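Local coordinates for protein D-aminopeptidase (Bacillus subtilis, PDB 1HI9) that removes N-terminal residues from peptides containing D-amino acids, acting as a two-zinc aminopeptidase whose ten subunits enclose the active sites in a central chamber, at residues Asn167-Gln175 / Leu193-Ala201. Numbering follows the deposited sequence.
Sequences NVTTAAVKQ and LLTEKTAFA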
ATOM      1  N   ASN A 167     -47.279   9.568  24.288  1.00 46.61           N
ATOM      2  CA  ASN A 167     -46.818   9.410  25.667  1.00 45.65           C
ATOM      3  C   ASN A 167     -45.480   8.701  25.829  1.00 45.35           C
ATOM      4  O   ASN A 167     -45.070   8.391  26.947  1.00 46.00           O
ATOM      5  CB  ASN A 167     -47.865   8.668  26.508  1.00 46.88           C
ATOM      6  CG  ASN A 167     -49.247   9.261  26.367  1.00 46.33           C
ATOM      7  OD1 ASN A 167     -49.440  10.459  26.564  1.00 44.54           O
ATOM      8  ND2 ASN A 167     -50.219   8.424  26.011  1.00 45.43           N
ATOM      9  N   VAL A 168     -44.796   8.439  24.725  1.00 44.25           N
ATOM     10  CA  VAL A 168     -43.513   7.763  24.807  1.00 43.20           C
ATOM     11  C   VAL A 168     -42.523   8.637  25.574  1.00 43.40           C
ATOM     12  O   VAL A 168     -42.587   9.863  25.508  1.00 43.55           O
ATOM     13  CB  VAL A 168     -42.938   7.472  23.401  1.00 43.46           C
ATOM     14  CG1 VAL A 168     -42.607   8.777  22.683  1.00 41.73           C
ATOM     15  CG2 VAL A 168     -41.697   6.601  23.520  1.00 41.68           C
ATOM     16  N   THR A 169     -41.625   8.010  26.323  1.00 42.53           N
ATOM     17  CA  THR A 169     -40.623   8.757  27.072  1.00 41.31           C
ATOM     18  C   THR A 169     -39.366   8.860  26.206  1.00 41.08           C
ATOM     19  O   THR A 169     -38.906   7.869  25.637  1.00 39.49           O
ATOM     20  CB  THR A 169     -40.273   8.056  28.399  1.00 41.78           C
ATOM     21  OG1 THR A 169     -41.408   8.087  29.270  1.00 43.29           O
ATOM     22  CG2 THR A 169     -39.113   8.759  29.080  1.00 42.90           C
ATOM     23  N   THR A 170     -38.817  10.063  26.103  1.00 40.71           N
ATOM     24  CA  THR A 170     -37.627  10.267  25.297  1.00 40.75           C
ATOM     25  C   THR A 170     -36.502  10.866  26.124  1.00 41.91           C
ATOM     26  O   THR A 170     -36.739  11.605  27.083  1.00 41.90           O
ATOM     27  CB  THR A 170     -37.906  11.191  24.094  1.00 40.63           C
ATOM     28  OG1 THR A 170     -38.207  12.509  24.557  1.00 38.79           O
ATOM     29  CG2 THR A 170     -39.088  10.669  23.281  1.00 40.88           C
ATOM     30  N   ALA A 171     -35.272  10.542  25.740  1.00 41.38           N
ATOM     31  CA  ALA A 171     -34.096  11.044  26.433  1.00 40.80           C
ATOM     32  C   ALA A 171     -33.116  11.592  25.406  1.00 40.90           C
ATOM     33  O   ALA A 171     -32.472  10.835  24.680  1.00 40.57           O
ATOM     34  CB  ALA A 171     -33.451   9.926  27.238  1.00 40.37           C
ATOM     35  N   ALA A 172     -33.015  12.915  25.351  1.00 40.60           N
ATOM     36  CA  ALA A 172     -32.129  13.583  24.412  1.00 39.77           C
ATOM     37  C   ALA A 172     -30.756  13.770  25.030  1.00 39.29           C
ATOM     38  O   ALA A 172     -30.491  14.771  25.689  1.00 39.38           O
ATOM     39  CB  ALA A 172     -32.720  14.941  24.004  1.00 38.58           C
ATOM     40  N   VAL A 173     -29.867  12.814  24.798  1.00 38.95           N
ATOM     41  CA  VAL A 173     -28.535  12.890  25.380  1.00 38.81           C
ATOM     42  C   VAL A 173     -27.650  13.935  24.717  1.00 38.55           C
ATOM     43  O   VAL A 173     -26.586  14.272  25.230  1.00 38.16           O
ATOM     44  CB  VAL A 173     -27.847  11.512  25.323  1.00 38.80           C
ATOM     45  CG1 VAL A 173     -28.647  10.508  26.144  1.00 36.95           C
ATOM     46  CG2 VAL A 173     -27.746  11.032  23.872  1.00 38.73           C
ATOM     47  N   LYS A 174     -28.080  14.446  23.570  1.00 38.29           N
ATOM     48  CA  LYS A 174     -27.302  15.469  22.889  1.00 37.42           C
ATOM     49  C   LYS A 174     -28.191  16.288  21.954  1.00 36.91           C
ATOM     50  O   LYS A 174     -29.251  15.828  21.540  1.00 36.00           O
ATOM     51  CB  LYS A 174     -26.147  14.824  22.104  1.00 37.73           C
ATOM     52  CG  LYS A 174     -26.573  13.742  21.118  1.00 34.71           C
ATOM     53  CD  LYS A 174     -25.375  13.092  20.457  1.00 33.03           C
ATOM     54  CE  LYS A 174     -25.796  11.911  19.587  1.00 33.63           C
ATOM     55  NZ  LYS A 174     -24.630  11.199  18.953  1.00 27.84           N
ATOM     56  N   GLN A 175     -27.749  17.502  21.636  1.00 35.96           N
ATOM     57  CA  GLN A 175     -28.486  18.397  20.754  1.00 37.61           C
ATOM     58  C   GLN A 175     -27.820  18.469  19.386  1.00 37.34           C
ATOM     59  O   GLN A 175     -26.613  18.694  19.285  1.00 34.76           O
ATOM     60  CB  GLN A 175     -28.534  19.809  21.338  1.00 39.42           C
ATOM     61  CG  GLN A 175     -29.212  19.917  22.682  1.00 42.18           C
ATOM     62  CD  GLN A 175     -30.694  19.626  22.612  1.00 44.14           C
ATOM     63  OE1 GLN A 175     -31.410  20.210  21.794  1.00 46.54           O
ATOM     64  NE2 GLN A 175     -31.169  18.737  23.481  1.00 43.17           N
ATOM     65  N   LEU A 193     -29.552  11.404  33.205  1.00 46.77           N
ATOM     66  CA  LEU A 193     -30.695  11.583  32.329  1.00 45.29           C
ATOM     67  C   LEU A 193     -31.280  10.232  31.930  1.00 44.78           C
ATOM     68  O   LEU A 193     -32.483  10.002  32.064  1.00 44.32           O
ATOM     69  CB  LEU A 193     -30.292  12.365  31.078  1.00 44.67           C
ATOM     70  CG  LEU A 193     -31.432  12.601  30.068  1.00 46.23           C
ATOM     71  CD1 LEU A 193     -32.585  13.334  30.758  1.00 43.96           C
ATOM     72  CD2 LEU A 193     -30.924  13.408  28.883  1.00 43.53           C
ATOM     73  N   LEU A 194     -30.424   9.338  31.450  1.00 45.12           N
ATOM     74  CA  LEU A 194     -30.871   8.012  31.029  1.00 44.90           C
ATOM     75  C   LEU A 194     -31.452   7.231  32.202  1.00 45.85           C
ATOM     76  O   LEU A 194     -32.473   6.555  32.062  1.00 44.50           O
ATOM     77  CB  LEU A 194     -29.706   7.239  30.400  1.00 43.94           C
ATOM     78  CG  LEU A 194     -29.190   7.799  29.058  1.00 43.67           C
ATOM     79  CD1 LEU A 194     -27.865   7.155  28.677  1.00 41.63           C
ATOM     80  CD2 LEU A 194     -30.233   7.552  27.987  1.00 43.38           C
ATOM     81  N   THR A 195     -30.800   7.330  33.359  1.00 47.12           N
ATOM     82  CA  THR A 195     -31.259   6.645  34.560  1.00 47.79           C
ATOM     83  C   THR A 195     -32.665   7.097  34.958  1.00 48.98           C
ATOM     84  O   THR A 195     -33.557   6.271  35.168  1.00 47.91           O
ATOM     85  CB  THR A 195     -30.305   6.896  35.738  1.00 47.87           C
ATOM     86  OG1 THR A 195     -29.010   6.393  35.403  1.00 47.44           O
ATOM     87  CG2 THR A 195     -30.810   6.186  36.996  1.00 47.56           C
ATOM     88  N   GLU A 196     -32.856   8.412  35.060  1.00 50.35           N
ATOM     89  CA  GLU A 196     -34.154   8.975  35.426  1.00 50.69           C
ATOM     90  C   GLU A 196     -35.209   8.621  34.382  1.00 49.96           C
ATOM     91  O   GLU A 196     -36.280   8.117  34.715  1.00 50.27           O
ATOM     92  CB  GLU A 196     -34.064  10.498  35.546  1.00 53.36           C
ATOM     93  CG  GLU A 196     -32.905  10.996  36.394  1.00 57.20           C
ATOM     94  CD  GLU A 196     -32.784  12.520  36.392  1.00 60.27           C
ATOM     95  OE1 GLU A 196     -32.936  13.130  35.303  1.00 61.94           O
ATOM     96  OE2 GLU A 196     -32.526  13.105  37.474  1.00 61.24           O
ATOM     97  N   LYS A 197     -34.894   8.879  33.117  1.00 47.95           N
ATOM     98  CA  LYS A 197     -35.823   8.597  32.035  1.00 45.63           C
ATOM     99  C   LYS A 197     -36.220   7.126  31.959  1.00 44.23           C
ATOM    100  O   LYS A 197     -37.374   6.801  31.692  1.00 42.21           O
ATOM    101  CB  LYS A 197     -35.218   9.047  30.710  1.00 44.92           C
ATOM    102  CG  LYS A 197     -35.097  10.551  30.578  1.00 45.52           C
ATOM    103  CD  LYS A 197     -36.452  11.209  30.353  1.00 45.11           C
ATOM    104  CE  LYS A 197     -36.286  12.702  30.107  1.00 44.91           C
ATOM    105  NZ  LYS A 197     -37.569  13.348  29.704  1.00 44.02           N
ATOM    106  N   THR A 198     -35.265   6.232  32.184  1.00 43.77           N
ATOM    107  CA  THR A 198     -35.569   4.810  32.126  1.00 43.61           C
ATOM    108  C   THR A 198     -36.514   4.454  33.267  1.00 44.69           C
ATOM    109  O   THR A 198     -37.460   3.676  33.085  1.00 44.95           O
ATOM    110  CB  THR A 198     -34.291   3.955  32.234  1.00 43.97           C
ATOM    111  OG1 THR A 198     -33.422   4.255  31.139  1.00 43.09           O
ATOM    112  CG2 THR A 198     -34.637   2.478  32.205  1.00 42.94           C
ATOM    113  N   ALA A 199     -36.262   5.023  34.443  1.00 44.01           N
ATOM    114  CA  ALA A 199     -37.115   4.764  35.600  1.00 45.38           C
ATOM    115  C   ALA A 199     -38.543   5.239  35.331  1.00 45.88           C
ATOM    116  O   ALA A 199     -39.506   4.494  35.528  1.00 45.85           O
ATOM    117  CB  ALA A 199     -36.559   5.457  36.837  1.00 44.39           C
ATOM    118  N   PHE A 200     -38.676   6.476  34.868  1.00 46.34           N
ATOM    119  CA  PHE A 200     -39.990   7.025  34.585  1.00 47.40           C
ATOM    120  C   PHE A 200     -40.721   6.226  33.516  1.00 48.37           C
ATOM    121  O   PHE A 200     -41.921   5.972  33.632  1.00 48.04           O
ATOM    122  CB  PHE A 200     -39.881   8.476  34.119  1.00 48.99           C
ATOM    123  CG  PHE A 200     -41.217   9.134  33.893  1.00 51.96           C
ATOM    124  CD1 PHE A 200     -41.931   9.674  34.963  1.00 52.23           C
ATOM    125  CD2 PHE A 200     -41.784   9.171  32.620  1.00 51.92           C
ATOM    126  CE1 PHE A 200     -43.189  10.235  34.768  1.00 52.70           C
ATOM    127  CE2 PHE A 200     -43.042   9.729  32.412  1.00 52.50           C
ATOM    128  CZ  PHE A 200     -43.747  10.263  33.486  1.00 53.53           C
ATOM    129  N   ALA A 201     -39.994   5.834  32.475  1.00 48.65           N
ATOM    130  CA  ALA A 201     -40.582   5.080  31.379  1.00 49.51           C
ATOM    131  C   ALA A 201     -41.180   3.760  31.842  1.00 50.76           C
ATOM    132  O   ALA A 201     -42.266   3.385  31.412  1.00 50.67           O
ATOM    133  CB  ALA A 201     -39.535   4.822  30.300  1.00 48.75           C
TER
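Thr-169, Lys-197 and Leu-193 bury the most surface where strand 169-173 runs over helix 193-201, a helix-on-sheet layer of the alpha/beta part of the D-aminopeptidase. The two axes are nearly antiparallel, at 175°, and come within 8.4 Å. Thr-169 sits on the helix between Lys-197 and Ala-201: its CG2 lies against the aliphatic chain of Lys-197, 3.8 Å from CD, while its CB meets the CB of Ala-201. With OG1 anti to the carbonyl carbon (chi1 -67°), the hydroxyl is turned to the edge of the Phe-200 ring, 3.5 Å from CD2 and near the ring plane.

Lys-197 bends at chi2 (-73°), which swings its outer chain across the strand to the Thr-170 carbonyl. CG packs 3.8 Å from Ala-171 CB, and NZ gives a weak hydrogen bond of 3.3 Å to Thr-170 O. A serine at this position would probably take away the methylenes beside Thr-169 CG2 and part of the cover of Ala-171 CB, and lose the weak bond to Thr-170 O. The Thr-170 side chain points away from this helix, and its hydroxyl bonds Glu-162 of helix 155-162.

Farther along, Leu-194 fits between Ala-171 and Val-173, its CD2 3.8 Å from Val-173 CG1, and also touches Glu-38 of helix 28-48 and Ala-152 of the neighbouring strand. Leu-193 also reaches the backbone, its CD2 methyl resting 3.5 Å from Ala-172 O.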